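Local coordinates for protein diaminopimelate decarboxylase (Phaeodactylum tricornutum, PDB 7JPJ) that probably decarboxylates diaminopimelate to lysine in a pyridoxal 5'-phosphate-dependent reaction, working as an obligate dimer, at residues A[211-216]-A[237-242]. Residues are numbered along the deposited sequence; the frame is centred on the assembly and turned at random.
Sequences EIWQQV and GGYKVG. With DLY (D-lysine), chain C; SO4 (sulfate ion), chain D.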
loop_
_atom_site.group_PDB
_atom_site.type_symbol
_atom_site.label_atom_id
_atom_site.label_comp_id
_atom_site.label_asym_id
_atom_site.label_seq_id
_atom_site.Cartn_x
_atom_site.Cartn_y
_atom_site.Cartn_z
ATOM N N GLU A 211 -6.609 -30.052 15.314
ATOM C CA GLU A 211 -6.075 -31.191 14.578
ATOM C C GLU A 211 -5.273 -30.777 13.348
ATOM O O GLU A 211 -4.498 -31.589 12.829
ATOM C CB GLU A 211 -7.213 -32.136 14.176
ATOM C CG GLU A 211 -6.814 -33.580 13.803
ATOM C CD GLU A 211 -5.902 -34.302 14.805
ATOM O OE1 GLU A 211 -5.502 -35.448 14.495
ATOM O OE2 GLU A 211 -5.623 -33.782 15.909
ATOM N N ILE A 212 -5.438 -29.542 12.868
ATOM C CA ILE A 212 -4.570 -29.048 11.804
ATOM C C ILE A 212 -3.223 -28.625 12.374
ATOM O O ILE A 212 -2.171 -28.895 11.782
ATOM C CB ILE A 212 -5.257 -27.895 11.044
ATOM C CG1 ILE A 212 -6.437 -28.417 10.219
ATOM C CG2 ILE A 212 -4.258 -27.155 10.155
ATOM C CD1 ILE A 212 -6.127 -29.655 9.403
ATOM N N TRP A 213 -3.234 -27.976 13.542
ATOM C CA TRP A 213 -1.992 -27.520 14.154
ATOM C C TRP A 213 -1.136 -28.684 14.629
ATOM O O TRP A 213 0.097 -28.593 14.607
ATOM C CB TRP A 213 -2.298 -26.570 15.310
ATOM C CG TRP A 213 -2.734 -25.223 14.838
ATOM C CD1 TRP A 213 -4.017 -24.794 14.654
ATOM C CD2 TRP A 213 -1.888 -24.131 14.463
ATOM N NE1 TRP A 213 -4.020 -23.499 14.192
ATOM C CE2 TRP A 213 -2.725 -23.069 14.067
ATOM C CE3 TRP A 213 -0.502 -23.948 14.426
ATOM C CZ2 TRP A 213 -2.223 -21.842 13.643
ATOM C CZ3 TRP A 213 -0.005 -22.728 14.004
ATOM C CH2 TRP A 213 -0.863 -21.692 13.616
ATOM N N GLN A 214 -1.763 -29.780 15.057
ATOM C CA GLN A 214 -0.993 -30.960 15.432
ATOM C C GLN A 214 -0.296 -31.566 14.219
ATOM O O GLN A 214 0.858 -32.000 14.310
ATOM C CB GLN A 214 -1.902 -31.984 16.110
ATOM C CG GLN A 214 -1.198 -33.276 16.483
ATOM C CD GLN A 214 -1.667 -34.446 15.650
ATOM O OE1 GLN A 214 -2.867 -34.710 15.550
ATOM N NE2 GLN A 214 -0.724 -35.147 15.028
ATOM N N GLN A 215 -0.975 -31.593 13.069
ATOM C CA GLN A 215 -0.325 -32.055 11.847
ATOM C C GLN A 215 0.763 -31.094 11.393
ATOM O O GLN A 215 1.770 -31.525 10.822
ATOM C CB GLN A 215 -1.355 -32.248 10.737
ATOM C CG GLN A 215 -1.937 -33.642 10.690
ATOM C CD GLN A 215 -3.261 -33.689 9.963
ATOM O OE1 GLN A 215 -4.325 -33.533 10.567
ATOM N NE2 GLN A 215 -3.206 -33.902 8.653
ATOM N N VAL A 216 0.576 -29.794 11.630
ATOM C CA VAL A 216 1.633 -28.826 11.355
ATOM C C VAL A 216 2.875 -29.158 12.171
ATOM O O VAL A 216 3.999 -29.169 11.653
ATOM C CB VAL A 216 1.133 -27.396 11.638
ATOM C CG1 VAL A 216 2.303 -26.445 11.835
ATOM C CG2 VAL A 216 0.233 -26.912 10.509
ATOM N N GLY A 237 3.944 -18.082 13.003
ATOM C CA GLY A 237 2.703 -17.463 13.425
ATOM C C GLY A 237 1.498 -17.941 12.641
ATOM O O GLY A 237 1.409 -19.120 12.281
ATOM N N GLY A 238 0.557 -17.035 12.376
ATOM C CA GLY A 238 -0.629 -17.350 11.609
ATOM C C GLY A 238 -1.896 -17.538 12.416
ATOM O O GLY A 238 -2.947 -17.814 11.823
ATOM N N TYR A 239 -1.834 -17.397 13.739
ATOM C CA TYR A 239 -3.008 -17.578 14.587
ATOM C C TYR A 239 -4.062 -16.531 14.257
ATOM O O TYR A 239 -3.797 -15.326 14.312
ATOM C CB TYR A 239 -2.591 -17.502 16.056
ATOM C CG TYR A 239 -1.272 -18.196 16.287
ATOM C CD1 TYR A 239 -1.197 -19.580 16.327
ATOM C CD2 TYR A 239 -0.095 -17.473 16.412
ATOM C CE1 TYR A 239 0.008 -20.223 16.511
ATOM C CE2 TYR A 239 1.117 -18.107 16.594
ATOM C CZ TYR A 239 1.161 -19.482 16.641
ATOM O OH TYR A 239 2.366 -20.122 16.819
ATOM N N LYS A 240 -5.258 -16.991 13.906
ATOM C CA LYS A 240 -6.263 -16.103 13.347
ATOM C C LYS A 240 -6.965 -15.309 14.440
ATOM O O LYS A 240 -7.217 -15.814 15.538
ATOM C CB LYS A 240 -7.284 -16.896 12.530
ATOM C CG LYS A 240 -7.350 -16.479 11.059
ATOM C CD LYS A 240 -5.972 -16.537 10.386
ATOM C CE LYS A 240 -6.036 -16.099 8.918
ATOM N NZ LYS A 240 -4.839 -15.310 8.475
ATOM N N VAL A 241 -7.270 -14.052 14.130
ATOM C CA VAL A 241 -7.981 -13.150 15.026
ATOM C C VAL A 241 -9.288 -12.757 14.353
ATOM O O VAL A 241 -9.284 -12.273 13.215
ATOM C CB VAL A 241 -7.144 -11.900 15.360
ATOM C CG1 VAL A 241 -7.945 -10.929 16.211
ATOM C CG2 VAL A 241 -5.857 -12.290 16.057
ATOM N N GLY A 242 -10.401 -12.971 15.050
ATOM C CA GLY A 242 -11.695 -12.585 14.527
ATOM C C GLY A 242 -12.060 -11.165 14.898
ATOM O O GLY A 242 -12.571 -10.914 15.992
HETATM N N DLY C . -8.671 -12.695 8.006
HETATM C CA DLY C . -7.387 -12.009 8.103
HETATM C C DLY C . -6.834 -12.058 9.532
HETATM O O DLY C . -7.362 -12.752 10.410
HETATM C CB DLY C . -6.383 -12.624 7.123
HETATM C CG DLY C . -5.200 -11.726 6.778
HETATM C CD DLY C . -4.322 -12.371 5.715
HETATM C CE DLY C . -3.032 -11.592 5.491
HETATM N NZ DLY C . -2.103 -12.316 4.574
HETATM O OXT DLY C . -5.838 -11.401 9.848
HETATM S S SO4 D . 0.849 -13.240 11.490
HETATM O O1 SO4 D . -0.573 -13.105 11.184
HETATM O O2 SO4 D . 1.010 -14.053 12.695
HETATM O O3 SO4 D . 1.434 -11.922 11.712
HETATM O O4 SO4 D . 1.525 -13.876 10.362
#
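Trp-213 and Tyr-239 join helix 210-222 to the glycine-rich loop that follows strand 232-234 in the pyridoxal-binding barrel. The two rings lie nearly parallel, with planes at 19° and centroids 4.9 Å apart, but are offset so strongly that little of one covers the other. The CZ2-CH2-CZ3 end of the indole does the touching: Trp-213 CH2 comes to 3.4 Å from Tyr-239 CE1, and Trp-213 CZ3 to 3.5 Å from the same atom. A chi1 of -75° sets CG of Trp-213 beside its backbone N and carries the indole toward the loop. NE1 bonds to the carbonyl of Gly-207, which helps fix the indole's rotation, and Ile-255 and Val-259 of helix 252-270 pack on the ring. In the plane of the indole, at its edge, sits Gly-237 O, 3.7 Å from Trp-213 CH2. Such a phosphate-binding glycine loop is a feature of fold-type III, alanine racemase-like PLP enzymes; here, without cofactor, Gly-238 N donates to O2 of a sulfate (3.0 Å, 159°), probably from the crystallisation liquor, which Gly-281 N, Thr-282 and Tyr-395 also hold, its position consistent with the cofactor phosphate site. Farther along, Lys-240 lines the D-lysine pocket, its NZ in van der Waals approach 3.4 Å from the ligand's CB.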